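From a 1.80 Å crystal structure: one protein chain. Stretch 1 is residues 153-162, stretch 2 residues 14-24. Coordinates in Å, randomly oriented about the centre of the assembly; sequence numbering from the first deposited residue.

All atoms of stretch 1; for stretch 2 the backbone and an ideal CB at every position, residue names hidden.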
# COMPACT_ATOMS: atom_id res chain seq x y z
N VAL A 153 11.05 9.51 7.93
CA VAL A 153 11.27 8.11 7.60
C VAL A 153 12.47 8.03 6.66
O VAL A 153 12.49 8.75 5.64
CB VAL A 153 10.06 7.54 6.84
CG1 VAL A 153 10.31 6.16 6.36
CG2 VAL A 153 8.79 7.58 7.73
N ARG A 154 13.44 7.18 6.98
CA ARG A 154 14.58 7.03 6.05
C ARG A 154 14.38 5.82 5.22
O ARG A 154 14.40 4.73 5.73
CB ARG A 154 15.90 6.88 6.80
CG ARG A 154 16.57 8.20 7.07
CD ARG A 154 18.12 8.10 7.33
NE ARG A 154 18.70 9.44 7.50
CZ ARG A 154 18.65 10.19 8.62
NH1 ARG A 154 18.05 9.74 9.73
NH2 ARG A 154 19.19 11.42 8.61
N GLU A 155 14.14 5.99 3.93
CA GLU A 155 13.99 4.85 3.09
C GLU A 155 14.79 5.18 1.82
O GLU A 155 14.49 6.16 1.11
CB GLU A 155 12.54 4.59 2.77
CG GLU A 155 12.32 3.29 2.06
CD GLU A 155 10.85 3.11 1.65
OE1 GLU A 155 10.36 3.85 0.76
OE2 GLU A 155 10.20 2.21 2.22
N GLU A 156 15.80 4.34 1.59
CA GLU A 156 16.79 4.41 0.50
C GLU A 156 16.61 3.55 -0.71
O GLU A 156 17.07 3.91 -1.81
CB GLU A 156 18.15 3.99 1.06
CG GLU A 156 18.61 4.79 2.19
CD GLU A 156 18.73 6.16 1.77
OE1 GLU A 156 19.06 6.38 0.56
OE2 GLU A 156 18.51 7.04 2.61
N ALA A 157 16.03 2.39 -0.53
CA ALA A 157 15.93 1.48 -1.62
C ALA A 157 15.03 2.00 -2.72
O ALA A 157 14.20 2.91 -2.47
CB ALA A 157 15.44 0.16 -1.12
N ILE A 158 15.23 1.45 -3.93
CA ILE A 158 14.42 1.79 -5.09
C ILE A 158 12.96 1.43 -4.77
O ILE A 158 12.06 2.24 -4.98
CB ILE A 158 14.81 0.94 -6.37
CG1 ILE A 158 16.22 1.28 -6.81
CG2 ILE A 158 13.84 1.20 -7.55
CD1 ILE A 158 16.56 2.75 -6.56
N VAL A 159 12.73 0.21 -4.30
CA VAL A 159 11.37 -0.21 -3.99
C VAL A 159 10.88 0.31 -2.66
O VAL A 159 11.58 0.26 -1.63
CB VAL A 159 11.28 -1.75 -4.02
CG1 VAL A 159 9.87 -2.23 -3.70
CG2 VAL A 159 11.71 -2.22 -5.40
N MSE A 160 9.66 0.87 -2.68
CA MSE A 160 9.07 1.37 -1.45
C MSE A 160 8.60 0.20 -0.62
O MSE A 160 7.97 -0.73 -1.14
CB MSE A 160 7.88 2.29 -1.77
CG MSE A 160 8.33 3.69 -2.04
SE MSE A 160 6.83 4.85 -2.65
CE MSE A 160 5.63 4.30 -1.21
N THR A 161 8.91 0.24 0.69
CA THR A 161 8.53 -0.84 1.56
C THR A 161 7.89 -0.20 2.79
O THR A 161 6.66 0.05 2.81
CB THR A 161 9.79 -1.77 1.97
OG1 THR A 161 10.86 -0.97 2.50
CG2 THR A 161 10.28 -2.53 0.75
N LYS A 162 8.70 0.10 3.78
CA LYS A 162 8.22 0.68 5.04
C LYS A 162 7.55 2.04 4.90
O LYS A 162 6.68 2.37 5.68
CB LYS A 162 9.39 0.82 6.03
CG LYS A 162 10.42 1.87 5.65
CD LYS A 162 11.60 1.79 6.66
CE LYS A 162 12.41 3.07 6.77
NZ LYS A 162 13.57 2.99 7.74
N UNK A 14 21.26 -6.73 2.14
CA UNK A 14 20.36 -5.91 1.24
C UNK A 14 19.71 -4.76 1.97
O UNK A 14 19.11 -4.94 3.05
CB UNK A 14 19.26 -6.78 0.63
N UNK A 15 19.80 -3.57 1.38
CA UNK A 15 19.18 -2.39 1.99
C UNK A 15 17.64 -2.58 2.01
O UNK A 15 16.97 -2.16 2.96
CB UNK A 15 19.57 -1.12 1.23
N UNK A 16 17.13 -3.20 0.94
CA UNK A 16 15.69 -3.46 0.82
C UNK A 16 15.25 -4.37 1.97
O UNK A 16 14.28 -4.04 2.71
CB UNK A 16 15.36 -4.09 -0.53
N UNK A 17 15.95 -5.49 2.17
CA UNK A 17 15.60 -6.37 3.29
C UNK A 17 15.64 -5.58 4.61
O UNK A 17 14.76 -5.74 5.49
CB UNK A 17 16.55 -7.57 3.35
N UNK A 18 16.64 -4.70 4.79
CA UNK A 18 16.71 -3.92 6.02
C UNK A 18 15.46 -3.04 6.22
O UNK A 18 14.87 -2.97 7.31
CB UNK A 18 17.97 -3.05 6.01
N UNK A 19 15.08 -2.35 5.16
CA UNK A 19 13.92 -1.49 5.25
C UNK A 19 12.61 -2.33 5.38
O UNK A 19 11.69 -1.91 6.04
CB UNK A 19 13.86 -0.58 4.02
N UNK A 20 12.51 -3.49 4.79
CA UNK A 20 11.29 -4.32 5.03
C UNK A 20 11.27 -4.66 6.54
O UNK A 20 10.26 -4.51 7.27
CB UNK A 20 11.29 -5.59 4.18
N UNK A 21 12.42 -5.12 7.02
CA UNK A 21 12.56 -5.52 8.43
C UNK A 21 12.31 -4.39 9.41
O UNK A 21 11.91 -4.62 10.55
CB UNK A 21 13.96 -6.08 8.67
N UNK A 22 12.48 -3.15 8.95
CA UNK A 22 12.24 -2.01 9.80
C UNK A 22 10.74 -1.93 10.22
O UNK A 22 10.42 -1.22 11.15
CB UNK A 22 12.67 -0.73 9.08
N UNK A 23 9.87 -2.63 9.50
CA UNK A 23 8.45 -2.59 9.86
C UNK A 23 8.30 -3.40 11.15
O UNK A 23 7.29 -3.33 11.84
CB UNK A 23 7.56 -3.14 8.74
N UNK A 24 9.31 -4.21 11.44
CA UNK A 24 9.30 -4.96 12.68
C UNK A 24 10.11 -4.22 13.71
O UNK A 24 9.70 -4.07 14.86
CB UNK A 24 9.84 -6.38 12.48

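Nothing of stretch 1 lies within 5.5 Å of the ideal CB at position 14. Stretch 1 sets no demand here; many residues would suit, polar ones included. It is Ser14, whose OG accepts a hydrogen bond from N of residue 17 at 3.0 Å.

Position 15 has helical angles and points toward stretch 1. Its ideal CB lies 4.9 Å from Ala157 CB and 5.3 Å from Glu156 CB. There is room for a long chain, aliphatic or charged. It is Lys15, which lays its CG 3.9 Å from Glu156 CB.

Position 16 points sideways, with its ideal CB 4.3 Å from Ala157 CB. A small or branched residue fits: Ala, Ser, Thr or Val. It is Thr16. Thr16 OG1 lies 3.2 Å from Ala157 CB and accepts a hydrogen bond from a water, which in turn accepts one from Val159 N.

Position 17 points away and leaves the choice open. It is Leu17.

Position 18 points sideways, with nothing near its ideal CB. Only a long side chain could come close to stretch 1. It is Lys18. Lys18 NZ forms a salt bridge with OD2 of the residue at 22, 2.7 Å away, and gives a hydrogen bond to a water that also bonds Arg154 O.

Position 19 points toward stretch 1. Its ideal CB is 3.4 Å from Thr161 OG1, and the backbone N atoms of Glu156 and Ala157 lie beyond. Two neighbouring donors call for two acceptor atoms on a chain of some length. A carboxylate answers both; Glu has the length. It is Glu19. Glu19 OE2 accepts from Glu156 N at 2.7 Å and Glu19 OE1 from Ala157 N at 3.0 Å, so the carboxylate ties down two successive amides. A water bonded to Glu19 OE1 also links Val159 O and Thr161 OG1.

Position 20 points away, yet its ideal CB is 4.7 Å from Thr161 CB. An aliphatic residue suits. It is Ile20, whose CG1 packs 3.5 Å from Thr161 CG2.

Position 21 points away. Stretch 1 sets no demand, so many residues would do. It is Thr21, whose OG1 donates to Leu17 O at 2.8 Å.

Position 22 points toward stretch 1, its ideal CB 3.7 Å from Lys162 CD. The lysine favours a short acid, though other acceptors are possible. It is Asp22. Asp22 OD2 forms a salt bridge with Lys162 NZ at 2.7 Å and thus bonds both Lys162 NZ and Lys18 NZ.

Position 23 points sideways; its ideal CB is 5.1 Å from Lys162 CB. A medium or long chain could reach it. It is Gln23, with Gln23 CG 3.8 Å from Lys162 CB.

Position 24 is out of reach, so many residues would do. It is Lys24.

Stretch 2 (14-24) SKTLKEITDQK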
# COMPACT_ATOMS: atom_id res chain seq x y z
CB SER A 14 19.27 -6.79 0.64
OG SER A 14 18.18 -6.00 0.20
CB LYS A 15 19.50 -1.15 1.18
CG LYS A 15 18.89 0.19 1.63
CD LYS A 15 19.10 0.61 3.09
CE LYS A 15 20.52 0.91 3.45
NZ LYS A 15 20.53 1.98 4.52
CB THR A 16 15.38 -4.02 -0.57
OG1 THR A 16 15.78 -3.03 -1.55
CG2 THR A 16 13.90 -4.34 -0.74
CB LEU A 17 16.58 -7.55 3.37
CG LEU A 17 16.21 -8.50 4.54
CD1 LEU A 17 14.79 -9.01 4.36
CD2 LEU A 17 17.16 -9.72 4.55
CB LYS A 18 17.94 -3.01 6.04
CG LYS A 18 18.05 -2.11 7.28
CD LYS A 18 17.50 -0.72 7.09
CE LYS A 18 17.74 0.14 8.34
NZ LYS A 18 17.06 1.45 8.29
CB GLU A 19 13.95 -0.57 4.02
CG GLU A 19 15.19 0.36 4.20
CD GLU A 19 15.48 1.35 3.07
OE1 GLU A 19 14.97 1.17 1.97
OE2 GLU A 19 16.24 2.29 3.32
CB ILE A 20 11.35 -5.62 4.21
CG1 ILE A 20 11.33 -5.28 2.73
CG2 ILE A 20 10.19 -6.56 4.59
CD1 ILE A 20 11.33 -6.55 1.86
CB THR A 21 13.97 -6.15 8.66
OG1 THR A 21 14.09 -7.24 7.77
CG2 THR A 21 14.09 -6.71 10.11
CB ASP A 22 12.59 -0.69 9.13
CG ASP A 22 14.11 -0.41 9.12
OD1 ASP A 22 14.83 -1.07 9.93
OD2 ASP A 22 14.54 0.49 8.34
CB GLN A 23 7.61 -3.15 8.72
CG GLN A 23 7.45 -2.09 7.63
CD GLN A 23 7.26 -2.68 6.25
OE1 GLN A 23 6.23 -2.21 5.58
NE2 GLN A 23 8.05 -3.54 5.79
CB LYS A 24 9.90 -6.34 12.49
CG LYS A 24 10.48 -6.90 13.82
CD LYS A 24 10.66 -8.39 13.71
CE LYS A 24 12.04 -8.76 13.28
NZ LYS A 24 12.30 -10.23 13.53
O HOH W 1 14.67 -1.91 -3.90
O HOH W 2 16.72 3.05 5.64
O HOH W 3 12.61 -0.25 0.80
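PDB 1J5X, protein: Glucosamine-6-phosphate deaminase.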